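Local coordinates for possible atls1-like light-inducible protein (Prochlorococcus marinus, PDB 2XCZ) that belongs to the macrophage migration inhibitory factor (MIF) family and assembles as a trimer of small alpha/beta subunits, at residues A[4-9]-A[58-63]. Sequence-based numbering, arbitrary orientation.
Sequences INIQAS and CYVEVK
Asn5 and Gln7 pair with Glu61 and Tyr59 across two neighbouring antiparallel strands, whose axes approach to 4.7 Å at 170°; each pair exchanges two backbone N-H...O bonds, and Ile4-Val62, Ile6-Val60 and Ala8-Cys58 form the non-hydrogen-bonded pairs between and beyond them. On the face carrying Asn5 and Glu61, the two side chains run side by side. Glu61 CG sits between its backbone N and carbonyl carbon (chi1 49°), 3.6 Å from Asn5 CB, and Asn5 ND2 donates to Glu61 OE2 at 2.8 Å. The N-H...O angle of 165° shows a straight bond; it reaches OE2 on its anti lone pair, and OE2 lies almost in the amide plane of Asn5. Ser41 on strand 39-43 bonds Asn5 OD1, so both ends of the amide are held and its rotation is fixed. Gln7 and Tyr59 of one neighbouring subunit pack against Asn5 and Glu61, respectively, placing this face at the trimer interface.

The opposite face is apolar. Ile4 CG1 presses on Val60 CG1 at 3.5 Å, tighter than usual for two carbons, while Ile4 CD1 rests 3.8 Å from Val62 CG2. Farther along, Ile6 CG2 meets Cys58 SG at 3.6 Å. Helices 16-31 and 72-88 cover this layer. The chemistry thus divides the central strand pair of the MIF fold: hydrocarbon and sulfur face the helices, whereas a neutral amide bonds, and probably orients, a carboxylate beside a neighbouring subunit.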
loop_
_atom_site.group_PDB
_atom_site.type_symbol
_atom_site.label_atom_id
_atom_site.label_comp_id
_atom_site.label_asym_id
_atom_site.label_seq_id
_atom_site.Cartn_x
_atom_site.Cartn_y
_atom_site.Cartn_z
ATOM N N ILE A 4 0.984 8.181 -7.134
ATOM C CA ILE A 4 0.052 7.209 -7.699
ATOM C C ILE A 4 0.717 5.833 -7.859
ATOM O O ILE A 4 1.634 5.655 -8.661
ATOM C CB ILE A 4 -0.617 7.734 -8.989
ATOM C CG1 ILE A 4 -1.629 6.715 -9.545
ATOM C CG2 ILE A 4 0.445 8.198 -10.030
ATOM C CD1 ILE A 4 -2.613 7.323 -10.549
ATOM N N ASN A 5 0.225 4.866 -7.083
ATOM C CA ASN A 5 0.751 3.504 -7.103
ATOM C C ASN A 5 -0.306 2.578 -7.702
ATOM O O ASN A 5 -1.430 2.519 -7.203
ATOM C CB ASN A 5 1.100 3.063 -5.672
ATOM C CG ASN A 5 2.334 3.750 -5.113
ATOM O OD1 ASN A 5 3.336 3.965 -5.812
ATOM N ND2 ASN A 5 2.279 4.061 -3.821
ATOM N N ILE A 6 0.041 1.873 -8.779
ATOM C CA ILE A 6 -0.913 0.976 -9.436
ATOM C C ILE A 6 -0.518 -0.466 -9.189
ATOM O O ILE A 6 0.644 -0.845 -9.351
ATOM C CB ILE A 6 -0.987 1.238 -10.965
ATOM C CG1 ILE A 6 -1.360 2.704 -11.268
ATOM C CG2 ILE A 6 -2.023 0.327 -11.620
ATOM C CD1 ILE A 6 -0.937 3.151 -12.683
ATOM N N GLN A 7 -1.496 -1.266 -8.791
ATOM C CA GLN A 7 -1.315 -2.699 -8.585
ATOM C C GLN A 7 -2.303 -3.412 -9.519
ATOM O O GLN A 7 -3.526 -3.288 -9.365
ATOM C CB GLN A 7 -1.579 -3.003 -7.110
ATOM C CG GLN A 7 -1.658 -4.458 -6.716
ATOM C CD GLN A 7 -2.450 -4.634 -5.437
ATOM O OE1 GLN A 7 -3.594 -5.091 -5.461
ATOM N NE2 GLN A 7 -1.860 -4.234 -4.312
ATOM N N ALA A 8 -1.786 -4.143 -10.506
ATOM C CA ALA A 8 -2.679 -4.699 -11.535
ATOM C C ALA A 8 -2.521 -6.199 -11.666
ATOM O O ALA A 8 -1.448 -6.728 -11.395
ATOM C CB ALA A 8 -2.455 -4.005 -12.888
ATOM N N SER A 9 -3.591 -6.863 -12.092
ATOM C CA SER A 9 -3.601 -8.310 -12.261
ATOM C C SER A 9 -3.021 -8.769 -13.598
ATOM O O SER A 9 -2.571 -9.921 -13.726
ATOM C CB SER A 9 -5.019 -8.862 -12.092
ATOM O OG SER A 9 -5.847 -8.502 -13.189
ATOM N N CYS A 58 -7.630 -3.936 -11.183
ATOM C CA CYS A 58 -6.599 -2.978 -10.856
ATOM C C CYS A 58 -6.951 -2.256 -9.553
ATOM O O CYS A 58 -8.088 -1.836 -9.389
ATOM C CB CYS A 58 -6.573 -1.973 -12.014
ATOM S SG CYS A 58 -5.449 -0.720 -11.898
ATOM N N TYR A 59 -5.992 -2.145 -8.626
ATOM C CA TYR A 59 -6.143 -1.227 -7.489
ATOM C C TYR A 59 -5.126 -0.100 -7.574
ATOM O O TYR A 59 -3.933 -0.347 -7.717
ATOM C CB TYR A 59 -5.985 -1.927 -6.132
ATOM C CG TYR A 59 -6.045 -0.928 -4.986
ATOM C CD1 TYR A 59 -7.212 -0.208 -4.735
ATOM C CD2 TYR A 59 -4.914 -0.669 -4.199
ATOM C CE1 TYR A 59 -7.265 0.735 -3.716
ATOM C CE2 TYR A 59 -4.950 0.285 -3.161
ATOM C CZ TYR A 59 -6.133 0.981 -2.945
ATOM O OH TYR A 59 -6.188 1.911 -1.923
ATOM N N VAL A 60 -5.589 1.135 -7.416
ATOM C CA VAL A 60 -4.686 2.284 -7.459
ATOM C C VAL A 60 -4.746 3.037 -6.141
ATOM O O VAL A 60 -5.828 3.270 -5.624
ATOM C CB VAL A 60 -5.107 3.264 -8.572
ATOM C CG1 VAL A 60 -4.081 4.416 -8.715
ATOM C CG2 VAL A 60 -5.284 2.516 -9.912
ATOM N N GLU A 61 -3.596 3.427 -5.602
ATOM C CA GLU A 61 -3.642 4.425 -4.527
ATOM C C GLU A 61 -3.115 5.768 -5.000
ATOM O O GLU A 61 -2.091 5.842 -5.684
ATOM C CB GLU A 61 -2.969 3.961 -3.254
ATOM C CG GLU A 61 -1.633 3.386 -3.396
ATOM C CD GLU A 61 -0.933 3.226 -2.041
ATOM O OE1 GLU A 61 -1.599 2.867 -1.028
ATOM O OE2 GLU A 61 0.285 3.448 -2.005
ATOM N N VAL A 62 -3.874 6.811 -4.683
ATOM C CA VAL A 62 -3.497 8.162 -5.007
ATOM C C VAL A 62 -3.399 8.970 -3.727
ATOM O O VAL A 62 -4.317 8.950 -2.925
ATOM C CB VAL A 62 -4.518 8.833 -5.952
ATOM C CG1 VAL A 62 -4.190 10.325 -6.138
ATOM C CG2 VAL A 62 -4.529 8.129 -7.309
ATOM N N LYS A 63 -2.280 9.672 -3.549
ATOM C CA LYS A 63 -2.121 10.584 -2.413
ATOM C C LYS A 63 -1.652 11.945 -2.895
ATOM O O LYS A 63 -0.941 12.070 -3.888
ATOM C CB LYS A 63 -1.145 10.033 -1.361
ATOM C CG LYS A 63 -1.537 8.684 -0.778
ATOM C CD LYS A 63 -0.551 8.273 0.305
ATOM C CE LYS A 63 -0.832 6.870 0.829
ATOM N NZ LYS A 63 -2.259 6.657 1.245
#